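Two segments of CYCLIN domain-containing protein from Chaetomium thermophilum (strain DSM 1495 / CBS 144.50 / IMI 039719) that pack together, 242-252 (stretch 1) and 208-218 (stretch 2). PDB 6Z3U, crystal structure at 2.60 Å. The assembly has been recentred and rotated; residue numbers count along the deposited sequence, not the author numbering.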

# COMPACT_ATOMS: atom_id res chain seq x y z
N ALA A 242 -13.36 -16.88 11.09
CA ALA A 242 -12.98 -18.24 11.45
C ALA A 242 -12.18 -18.26 12.75
O ALA A 242 -12.43 -19.10 13.63
CB ALA A 242 -12.19 -18.89 10.32
N ALA A 243 -11.22 -17.35 12.89
CA ALA A 243 -10.45 -17.28 14.13
C ALA A 243 -11.35 -16.93 15.31
O ALA A 243 -11.18 -17.45 16.42
CB ALA A 243 -9.32 -16.26 14.00
N LEU A 244 -12.33 -16.04 15.09
CA LEU A 244 -13.29 -15.73 16.15
C LEU A 244 -14.20 -16.92 16.42
O LEU A 244 -14.56 -17.18 17.57
CB LEU A 244 -14.10 -14.49 15.76
CG LEU A 244 -15.26 -14.11 16.69
CD1 LEU A 244 -14.76 -13.84 18.11
CD2 LEU A 244 -16.00 -12.90 16.15
N SER A 245 -14.59 -17.64 15.37
CA SER A 245 -15.43 -18.82 15.56
C SER A 245 -14.72 -19.87 16.41
O SER A 245 -15.37 -20.58 17.18
CB SER A 245 -15.81 -19.42 14.20
OG SER A 245 -16.78 -20.44 14.35
N LEU A 246 -13.40 -19.98 16.27
CA LEU A 246 -12.64 -20.90 17.11
C LEU A 246 -12.55 -20.40 18.55
O LEU A 246 -12.56 -21.20 19.49
CB LEU A 246 -11.24 -21.10 16.53
CG LEU A 246 -11.17 -21.86 15.21
CD1 LEU A 246 -9.89 -21.55 14.47
CD2 LEU A 246 -11.30 -23.35 15.45
N ALA A 247 -12.48 -19.08 18.74
CA ALA A 247 -12.40 -18.52 20.08
C ALA A 247 -13.76 -18.54 20.78
O ALA A 247 -13.83 -18.83 21.98
CB ALA A 247 -11.86 -17.09 20.02
N ASP A 248 -14.83 -18.24 20.05
CA ASP A 248 -16.17 -18.22 20.63
C ASP A 248 -17.16 -18.39 19.48
O ASP A 248 -17.56 -17.41 18.85
CB ASP A 248 -16.42 -16.94 21.41
CG ASP A 248 -17.68 -17.00 22.25
OD1 ASP A 248 -18.68 -17.60 21.80
OD2 ASP A 248 -17.67 -16.44 23.37
N ARG A 249 -17.55 -19.65 19.22
CA ARG A 249 -18.44 -19.93 18.10
C ARG A 249 -19.75 -19.18 18.21
O ARG A 249 -20.35 -18.81 17.19
CB ARG A 249 -18.70 -21.44 18.00
CG ARG A 249 -19.41 -21.87 16.73
CD ARG A 249 -19.89 -23.31 16.80
NE ARG A 249 -18.82 -24.28 16.63
CZ ARG A 249 -18.34 -24.67 15.45
NH1 ARG A 249 -17.36 -25.56 15.39
NH2 ARG A 249 -18.83 -24.16 14.32
N GLY A 250 -20.23 -18.95 19.44
CA GLY A 250 -21.48 -18.24 19.61
C GLY A 250 -21.44 -16.83 19.03
O GLY A 250 -22.38 -16.40 18.35
N LEU A 251 -20.36 -16.10 19.29
CA LEU A 251 -20.24 -14.74 18.78
C LEU A 251 -20.15 -14.73 17.26
O LEU A 251 -20.78 -13.88 16.60
CB LEU A 251 -19.02 -14.06 19.39
CG LEU A 251 -19.04 -13.82 20.90
CD1 LEU A 251 -17.73 -13.20 21.36
CD2 LEU A 251 -20.22 -12.93 21.29
N ALA A 252 -19.39 -15.65 16.68
CA ALA A 252 -19.23 -15.69 15.23
C ALA A 252 -20.55 -15.98 14.54
O ALA A 252 -20.92 -15.31 13.56
CB ALA A 252 -18.18 -16.73 14.84
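Stretch 2 (208-218) ARLVAAEQRAR

Stretch 2 is helical throughout, with phi/psi near -62/-44 and i to i+4 backbone bonds such as Ala217 N to Ala213 O at 2.9 Å. It crosses helix 242-247 with an angle of 124° between N-to-C directions, so the two run obliquely but more against than along each other. The axes approach to 8.2 Å, a close packing consistent with the alanines that meet there. Leu244 and Ala217 bring their CA atoms within 5.0 Å, and the CA atoms of Ala247 and Ala213 lie 5.3 Å apart. Ala247 CB therefore reaches the backbone itself, 3.5 Å from Ala213 O, while Ala217 CB rests 3.9 Å from Leu244 CA.

Asp248 leaves helical geometry (phi/psi -159/93) and N-caps the next helix, Leu251 N donating a weak bond to Asp248 OD1 at 3.4 Å. Its chi1 is t, and the carboxylate also meets Arg209 in a two-pronged salt bridge: Arg209 NE to Asp248 OD2 is 2.9 Å and Arg209 NH2 to Asp248 OD1 is 3.1 Å, with N-H...O angles of 160° and 155°. The CA-to-CB bond of Arg209 points sideways, but chi1 to chi3 are all t, and this extended chain carries the guanidinium across to Asp248. Asp248 OD2 lies at the guanidinium edge; Leu251 CD2 covers one face, 4.0 Å from Arg209 CZ. Gly250 leaves room beside this group: an ideal CB there would fall 2.6 Å from Arg209 NH2, a clash.

Leu251, chi1 m and chi2 t, points toward stretch 2 and places CD1 3.5 Å from Ala213 CB and 3.8 Å from Leu210 CD2. Leu210 starts away from stretch 1, yet its end comes nearer, with chi1 off-rotamer at -96°. Leu244 (t, p) starts sideways and brings CD1 to 3.9 Å from Ala213 CB, so Ala213 receives both leucines.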

# COMPACT_ATOMS: atom_id res chain seq x y z
N ALA A 208 -17.02 -8.88 29.25
CA ALA A 208 -15.93 -9.77 29.63
C ALA A 208 -15.82 -10.95 28.67
O ALA A 208 -14.71 -11.41 28.37
CB ALA A 208 -16.15 -10.27 31.07
N ARG A 209 -16.95 -11.46 28.20
CA ARG A 209 -16.93 -12.51 27.18
C ARG A 209 -16.32 -11.99 25.88
O ARG A 209 -15.56 -12.71 25.22
CB ARG A 209 -18.35 -13.02 26.94
CG ARG A 209 -18.50 -13.97 25.76
CD ARG A 209 -19.96 -14.28 25.50
NE ARG A 209 -20.15 -15.36 24.54
CZ ARG A 209 -21.31 -15.67 23.97
NH1 ARG A 209 -22.40 -14.98 24.26
NH2 ARG A 209 -21.38 -16.67 23.10
N LEU A 210 -16.66 -10.76 25.49
CA LEU A 210 -16.13 -10.19 24.26
C LEU A 210 -14.62 -10.03 24.33
O LEU A 210 -13.91 -10.33 23.37
CB LEU A 210 -16.79 -8.84 23.98
CG LEU A 210 -17.98 -8.82 23.02
CD1 LEU A 210 -18.48 -7.40 22.84
CD2 LEU A 210 -17.62 -9.44 21.68
N VAL A 211 -14.11 -9.55 25.47
CA VAL A 211 -12.67 -9.36 25.61
C VAL A 211 -11.94 -10.68 25.43
O VAL A 211 -10.97 -10.78 24.67
CB VAL A 211 -12.35 -8.71 26.97
CG1 VAL A 211 -10.84 -8.65 27.19
CG2 VAL A 211 -12.96 -7.32 27.06
N ALA A 212 -12.40 -11.72 26.13
CA ALA A 212 -11.75 -13.02 26.02
C ALA A 212 -11.74 -13.53 24.59
O ALA A 212 -10.73 -14.06 24.11
CB ALA A 212 -12.44 -14.03 26.94
N ALA A 213 -12.86 -13.38 23.88
CA ALA A 213 -12.92 -13.83 22.49
C ALA A 213 -11.91 -13.09 21.63
O ALA A 213 -11.19 -13.70 20.83
CB ALA A 213 -14.34 -13.65 21.94
N GLU A 214 -11.85 -11.76 21.77
CA GLU A 214 -10.92 -10.98 20.97
C GLU A 214 -9.47 -11.34 21.28
O GLU A 214 -8.65 -11.48 20.37
CB GLU A 214 -11.15 -9.48 21.20
CG GLU A 214 -10.22 -8.58 20.39
CD GLU A 214 -10.54 -7.11 20.56
OE1 GLU A 214 -9.72 -6.27 20.12
OE2 GLU A 214 -11.60 -6.79 21.13
N GLN A 215 -9.14 -11.48 22.57
CA GLN A 215 -7.77 -11.82 22.95
C GLN A 215 -7.33 -13.11 22.27
O GLN A 215 -6.25 -13.17 21.68
CB GLN A 215 -7.67 -11.94 24.47
CG GLN A 215 -7.84 -10.63 25.22
CD GLN A 215 -7.64 -10.79 26.71
OE1 GLN A 215 -8.59 -11.06 27.45
NE2 GLN A 215 -6.40 -10.63 27.17
N ARG A 216 -8.16 -14.15 22.36
CA ARG A 216 -7.77 -15.43 21.78
C ARG A 216 -7.74 -15.36 20.26
O ARG A 216 -6.77 -15.79 19.62
CB ARG A 216 -8.72 -16.54 22.25
CG ARG A 216 -8.36 -17.92 21.69
CD ARG A 216 -6.93 -18.29 22.03
NE ARG A 216 -6.55 -19.62 21.55
CZ ARG A 216 -5.31 -20.08 21.56
NH1 ARG A 216 -5.05 -21.30 21.11
NH2 ARG A 216 -4.32 -19.33 22.02
N ALA A 217 -8.81 -14.82 19.66
CA ALA A 217 -8.87 -14.73 18.20
C ALA A 217 -7.65 -14.00 17.64
O ALA A 217 -7.20 -14.31 16.53
CB ALA A 217 -10.15 -14.02 17.78
N ARG A 218 -7.11 -13.03 18.38
CA ARG A 218 -5.93 -12.33 17.90
C ARG A 218 -4.71 -13.24 17.88
O ARG A 218 -3.94 -13.23 16.91
CB ARG A 218 -5.67 -11.10 18.77
CG ARG A 218 -4.63 -10.16 18.19
CD ARG A 218 -4.66 -8.79 18.84
NE ARG A 218 -4.49 -8.87 20.29
CZ ARG A 218 -5.29 -8.29 21.18
NH1 ARG A 218 -6.32 -7.55 20.80
NH2 ARG A 218 -5.04 -8.44 22.47